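Local atomic coordinates of biotin transporter BioY (Lactococcus lactis subsp. cremoris, PDB entry 4DVE), a protein that binds biotin within the membrane and probably delivers it, as the S component of an energy-coupling factor (ECF) ABC transporter, for import into the cell. Residues V181-V184 against R185-K189. Sequence-based numbering, arbitrary orientation.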
ATOM      1  N   VAL A 181       1.334  -2.790  11.249  1.00 39.33           N
ATOM      2  CA  VAL A 181       0.871  -3.901  12.081  1.00 41.72           C
ATOM      3  C   VAL A 181       0.328  -3.384  13.422  1.00 45.58           C
ATOM      4  O   VAL A 181      -0.788  -3.761  13.832  1.00 43.58           O
ATOM      5  CB  VAL A 181       1.938  -4.990  12.250  1.00 43.77           C
ATOM      6  CG1 VAL A 181       1.441  -6.125  13.180  1.00 44.54           C
ATOM      7  CG2 VAL A 181       2.319  -5.533  10.876  1.00 41.51           C
ATOM      8  N   VAL A 182       1.077  -2.486  14.072  1.00 45.60           N
ATOM      9  CA  VAL A 182       0.635  -1.900  15.348  1.00 47.64           C
ATOM     10  C   VAL A 182      -0.731  -1.203  15.204  1.00 46.95           C
ATOM     11  O   VAL A 182      -1.671  -1.481  15.965  1.00 44.52           O
ATOM     12  CB  VAL A 182       1.658  -0.875  15.907  1.00 49.68           C
ATOM     13  CG1 VAL A 182       1.107  -0.208  17.161  1.00 53.72           C
ATOM     14  CG2 VAL A 182       3.000  -1.550  16.215  1.00 49.80           C
ATOM     15  N   ILE A 183      -0.841  -0.306  14.225  1.00 45.95           N
ATOM     16  CA  ILE A 183      -2.078   0.445  13.996  1.00 45.62           C
ATOM     17  C   ILE A 183      -3.269  -0.463  13.634  1.00 44.63           C
ATOM     18  O   ILE A 183      -4.345  -0.372  14.273  1.00 43.98           O
ATOM     19  CB  ILE A 183      -1.889   1.539  12.945  1.00 46.37           C
ATOM     20  CG1 ILE A 183      -0.982   2.650  13.492  1.00 51.22           C
ATOM     21  CG2 ILE A 183      -3.213   2.160  12.518  1.00 45.23           C
ATOM     22  CD1 ILE A 183      -0.442   3.551  12.380  1.00 49.30           C
ATOM     23  N   VAL A 184      -3.085  -1.362  12.664  1.00 41.93           N
ATOM     24  CA  VAL A 184      -4.204  -2.190  12.243  1.00 42.83           C
ATOM     25  C   VAL A 184      -4.648  -3.190  13.316  1.00 44.89           C
ATOM     26  O   VAL A 184      -5.860  -3.389  13.473  1.00 42.98           O
ATOM     27  CB  VAL A 184      -4.067  -2.869  10.855  1.00 42.68           C
ATOM     28  CG1 VAL A 184      -3.469  -1.921   9.823  1.00 41.18           C
ATOM     29  CG2 VAL A 184      -3.320  -4.165  10.954  1.00 49.37           C
ATOM     30  N   ARG A 185      -3.711  -3.793  14.055  1.00 46.97           N
ATOM     31  CA  ARG A 185      -4.088  -4.757  15.111  1.00 50.66           C
ATOM     32  C   ARG A 185      -4.896  -4.044  16.208  1.00 53.39           C
ATOM     33  O   ARG A 185      -5.883  -4.590  16.702  1.00 56.48           O
ATOM     34  CB  ARG A 185      -2.899  -5.486  15.771  1.00 51.38           C
ATOM     35  CG  ARG A 185      -1.818  -6.065  14.886  1.00 54.16           C
ATOM     36  CD  ARG A 185      -1.864  -7.535  14.535  1.00 51.58           C
ATOM     37  NE  ARG A 185      -2.057  -8.402  15.654  1.00 53.19           N
ATOM     38  CZ  ARG A 185      -2.332  -9.696  15.551  1.00 52.66           C
ATOM     39  NH1 ARG A 185      -2.399 -10.309  14.366  1.00 48.68           N
ATOM     40  NH2 ARG A 185      -2.539 -10.387  16.652  1.00 57.15           N
ATOM     41  N   ARG A 186      -4.476  -2.835  16.589  1.00 53.42           N
ATOM     42  CA  ARG A 186      -5.277  -1.991  17.488  1.00 56.12           C
ATOM     43  C   ARG A 186      -6.677  -1.684  16.955  1.00 52.71           C
ATOM     44  O   ARG A 186      -7.670  -1.846  17.676  1.00 52.55           O
ATOM     45  CB  ARG A 186      -4.587  -0.661  17.808  1.00 61.09           C
ATOM     46  CG  ARG A 186      -3.844  -0.655  19.121  1.00 71.26           C
ATOM     47  CD  ARG A 186      -2.918   0.547  19.223  1.00 78.66           C
ATOM     48  NE  ARG A 186      -1.802   0.292  20.136  1.00 84.84           N
ATOM     49  CZ  ARG A 186      -0.772   1.113  20.325  1.00 88.12           C
ATOM     50  NH1 ARG A 186      -0.685   2.266  19.659  1.00 87.39           N
ATOM     51  NH2 ARG A 186       0.185   0.771  21.188  1.00 91.79           N
ATOM     52  N   LEU A 187      -6.762  -1.198  15.725  1.00 48.52           N
ATOM     53  CA  LEU A 187      -8.063  -0.925  15.117  1.00 48.95           C
ATOM     54  C   LEU A 187      -8.972  -2.155  15.079  1.00 50.62           C
ATOM     55  O   LEU A 187     -10.177  -2.021  15.247  1.00 50.06           O
ATOM     56  CB  LEU A 187      -7.942  -0.330  13.729  1.00 46.57           C
ATOM     57  CG  LEU A 187      -7.446   1.113  13.686  1.00 48.08           C
ATOM     58  CD1 LEU A 187      -7.268   1.504  12.222  1.00 42.99           C
ATOM     59  CD2 LEU A 187      -8.359   2.105  14.424  1.00 47.46           C
ATOM     60  N   ARG A 188      -8.387  -3.338  14.880  1.00 49.42           N
ATOM     61  CA  ARG A 188      -9.150  -4.562  14.811  1.00 51.62           C
ATOM     62  C   ARG A 188      -9.568  -5.153  16.157  1.00 58.18           C
ATOM     63  O   ARG A 188     -10.521  -5.908  16.193  1.00 54.66           O
ATOM     64  CB  ARG A 188      -8.351  -5.658  14.156  1.00 49.84           C
ATOM     65  CG  ARG A 188      -8.315  -5.673  12.634  1.00 51.19           C
ATOM     66  CD  ARG A 188      -8.052  -7.130  12.267  1.00 53.85           C
ATOM     67  NE  ARG A 188      -7.081  -7.155  11.271  1.00 56.03           N
ATOM     68  CZ  ARG A 188      -5.808  -7.524  11.389  1.00 51.76           C
ATOM     69  NH1 ARG A 188      -5.255  -8.087  12.471  1.00 50.85           N
ATOM     70  NH2 ARG A 188      -5.105  -7.343  10.325  1.00 42.04           N
ATOM     71  N   LYS A 189      -8.808  -4.882  17.219  1.00 62.45           N
ATOM     72  CA  LYS A 189      -8.917  -5.641  18.461  1.00 72.04           C
ATOM     73  C   LYS A 189     -10.335  -5.505  19.016  1.00 78.59           C
ATOM     74  O   LYS A 189     -10.880  -6.447  19.587  1.00 78.09           O
ATOM     75  CB  LYS A 189      -7.815  -5.243  19.465  1.00 75.25           C
ATOM     76  CG  LYS A 189      -8.260  -4.599  20.763  1.00 81.37           C
ATOM     77  CD  LYS A 189      -7.073  -4.307  21.671  1.00 86.64           C
ATOM     78  CE  LYS A 189      -6.427  -5.586  22.194  1.00 92.60           C
ATOM     79  NZ  LYS A 189      -5.681  -5.374  23.470  1.00 96.56           N
TER
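Val184 and Arg188 run side by side on the buried flank of helix 170-189, one turn apart. Val184 CG2 sits 3.7 Å from Arg188 NH2, over one face of the guanidinium; with chi1 at -42° (measured to CG1), CG2 falls between the backbone N and the carbonyl carbon. Next to it on this flank, Val181 CG1, anti to its own N (chi1 178°), lies against the aliphatic stem of Arg185, 3.8 Å from CD. Both arginines form salt bridges with Glu131 of helix 128-155, Arg188 through NH2 and Arg185 through NH1, and they also donate to backbone carbonyls, Arg188 to Gly60 and Arg185 to Ile122 and Ser125.

The other flank is looser. Ile183 CG2 and Leu187 CD1 meet at 4.1 Å. From helix 52-80, Met57 packs on Val184 and Ile183, and Leu61 on Val184 and Leu187. Arg186, extended from CG to NE on the exposed side, brings its guanidinium back along the helix until Val182 CG1 stands 3.9 Å above the centre of one face. Beneath these pairs runs the alpha-helical i to i+4 ladder, in which Arg186, Leu187 and Arg188 donate to the carbonyls of Val182, Ile183 and Val184, with Leu187 N 2.9 Å from Ile183 O.

The apolar run 181-184 gives way to a largely arginine one, broken by Leu187, where the predicted membrane span ends, consistent with a membrane-interface boundary; the two arginines sharing Glu131 probably stabilise its negative charge and tie this helix end to helix 128-155, and through Arg188 to helix 52-80.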